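Local coordinates for hypothetical protein EF0647 (Enterococcus faecalis, PDB 1Z7U) that probably binds DNA as a winged helix-turn-helix transcriptional regulator of the HxlR type, related to the MarR proteins, at residues L25-E30 and R43-I48. Residues are numbered along the deposited sequence; the frame is centred on the assembly and turned at random.
Sequences LSLMDE and RALDGI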
loop_
_atom_site.group_PDB
_atom_site.type_symbol
_atom_site.label_atom_id
_atom_site.label_comp_id
_atom_site.label_asym_id
_atom_site.label_seq_id
_atom_site.Cartn_x
_atom_site.Cartn_y
_atom_site.Cartn_z
ATOM N N LEU A 25 -5.512 -11.728 0.320
ATOM C CA LEU A 25 -6.338 -10.586 -0.070
ATOM C C LEU A 25 -7.798 -11.003 -0.266
ATOM O O LEU A 25 -8.700 -10.320 0.205
ATOM C CB LEU A 25 -5.775 -9.891 -1.321
ATOM C CG LEU A 25 -6.451 -8.560 -1.701
ATOM C CD1 LEU A 25 -6.075 -7.473 -0.720
ATOM C CD2 LEU A 25 -6.101 -8.143 -3.124
ATOM N N SER A 26 -8.027 -12.134 -0.931
ATOM C CA SER A 26 -9.391 -12.680 -1.072
ATOM C C SER A 26 -10.032 -13.009 0.275
ATOM O O SER A 26 -11.200 -12.711 0.491
ATOM C CB SER A 26 -9.398 -13.924 -1.955
ATOM O OG SER A 26 -9.072 -13.581 -3.285
ATOM N N LEU A 27 -9.261 -13.632 1.159
ATOM C CA LEU A 27 -9.699 -13.935 2.523
ATOM C C LEU A 27 -10.158 -12.698 3.270
ATOM O O LEU A 27 -11.221 -12.700 3.892
ATOM C CB LEU A 27 -8.569 -14.599 3.301
ATOM C CG LEU A 27 -8.679 -16.068 3.717
ATOM C CD1 LEU A 27 -9.772 -16.814 2.999
ATOM C CD2 LEU A 27 -7.350 -16.778 3.538
HETATM N N MSE A 28 -9.339 -11.650 3.206
HETATM C CA MSE A 28 -9.642 -10.366 3.807
HETATM C C MSE A 28 -10.926 -9.736 3.240
HETATM O O MSE A 28 -11.727 -9.177 4.005
HETATM C CB MSE A 28 -8.441 -9.426 3.655
HETATM C CG MSE A 28 -8.702 -7.996 4.072
HETATM SE SE MSE A 28 -7.067 -6.906 4.169
HETATM C CE MSE A 28 -6.426 -7.514 5.976
ATOM N N ASP A 29 -11.106 -9.822 1.915
ATOM C CA ASP A 29 -12.335 -9.366 1.249
ATOM C C ASP A 29 -13.566 -10.083 1.807
ATOM O O ASP A 29 -14.587 -9.452 2.071
ATOM C CB ASP A 29 -12.270 -9.592 -0.264
ATOM C CG ASP A 29 -11.574 -8.459 -1.020
ATOM O OD1 ASP A 29 -11.388 -7.361 -0.469
ATOM O OD2 ASP A 29 -11.210 -8.676 -2.197
ATOM N N GLU A 30 -13.456 -11.397 1.998
ATOM C CA GLU A 30 -14.559 -12.200 2.550
ATOM C C GLU A 30 -14.864 -11.835 3.989
ATOM O O GLU A 30 -16.017 -11.723 4.366
ATOM C CB GLU A 30 -14.261 -13.699 2.460
ATOM C CG GLU A 30 -14.278 -14.260 1.047
ATOM C CD GLU A 30 -15.617 -14.055 0.348
ATOM O OE1 GLU A 30 -16.661 -14.173 1.031
ATOM O OE2 GLU A 30 -15.620 -13.771 -0.877
ATOM N N ARG A 43 -16.463 -22.452 0.321
ATOM C CA ARG A 43 -17.400 -22.268 -0.790
ATOM C C ARG A 43 -17.116 -21.014 -1.621
ATOM O O ARG A 43 -17.077 -21.080 -2.859
ATOM C CB ARG A 43 -18.850 -22.307 -0.296
ATOM C CG ARG A 43 -19.373 -23.730 -0.132
ATOM C CD ARG A 43 -20.767 -23.793 0.479
ATOM N NE ARG A 43 -20.726 -23.872 1.941
ATOM C CZ ARG A 43 -21.218 -22.948 2.773
ATOM N NH1 ARG A 43 -21.121 -23.126 4.088
ATOM N NH2 ARG A 43 -21.813 -21.849 2.306
ATOM N N ALA A 44 -16.905 -19.888 -0.939
ATOM C CA ALA A 44 -16.678 -18.595 -1.583
ATOM C C ALA A 44 -15.375 -18.530 -2.383
ATOM O O ALA A 44 -15.299 -17.847 -3.397
ATOM C CB ALA A 44 -16.717 -17.483 -0.554
ATOM N N LEU A 45 -14.353 -19.246 -1.929
ATOM C CA LEU A 45 -13.049 -19.174 -2.565
ATOM C C LEU A 45 -12.803 -20.419 -3.395
ATOM O O LEU A 45 -12.399 -21.459 -2.881
ATOM C CB LEU A 45 -11.948 -18.948 -1.522
ATOM C CG LEU A 45 -12.128 -17.692 -0.658
ATOM C CD1 LEU A 45 -11.072 -17.625 0.403
ATOM C CD2 LEU A 45 -12.095 -16.439 -1.516
ATOM N N ASP A 46 -13.058 -20.291 -4.690
ATOM C CA ASP A 46 -13.046 -21.423 -5.607
ATOM C C ASP A 46 -11.648 -21.988 -5.859
ATOM O O ASP A 46 -10.765 -21.301 -6.387
ATOM C CB ASP A 46 -13.707 -21.038 -6.935
ATOM C CG ASP A 46 -14.699 -22.088 -7.413
ATOM O OD1 ASP A 46 -14.371 -22.847 -8.362
ATOM O OD2 ASP A 46 -15.806 -22.162 -6.824
ATOM N N GLY A 47 -11.459 -23.249 -5.482
ATOM C CA GLY A 47 -10.215 -23.947 -5.773
ATOM C C GLY A 47 -9.202 -23.937 -4.649
ATOM O O GLY A 47 -8.101 -24.472 -4.806
ATOM N N ILE A 48 -9.554 -23.307 -3.529
ATOM C CA ILE A 48 -8.736 -23.365 -2.322
ATOM C C ILE A 48 -9.016 -24.681 -1.606
ATOM O O ILE A 48 -10.169 -25.109 -1.490
ATOM C CB ILE A 48 -8.981 -22.155 -1.358
ATOM C CG1 ILE A 48 -7.785 -21.976 -0.407
ATOM C CG2 ILE A 48 -10.288 -22.314 -0.588
ATOM C CD1 ILE A 48 -7.802 -20.687 0.407
#
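L45 carries its CG anti to its own carbonyl carbon (chi1 -57°), and E30 holds its CG the same way (chi1 -70°) before bending at chi2 (-59°), which places CD against A44 CB. The two methyls of L45 part on reaching helix 24-33. CD2 meets S26 and E30, one helical turn apart, lying 3.7 Å from S26 CB and 4.0 Å from E30 CG. The E30 and L45 side chains run past each other in opposite directions. The other branch, CD1, faces L27, whose side chain crosses that of L45 at roughly a right angle; the modelled spacing of the two methyls is too short to be reliable. Beside this, A44 CB sits over the flat face of the E30 carboxylate, 3.7 Å from CD. L45 is where the chain leaves helix 38-44, entering a type II turn that ends at I48; at the positive phi of G47 a CB would jam against the carbonyl O of D46. L45 and I48 both touch W23, while L27 and I48 pack on L53 of helix 50-63, placing helix 24-33 beside the turn of the helix-turn-helix. The contact is mostly apolar, with one carboxylate laid against a methyl, so the fit probably rests on L45's shape and burial.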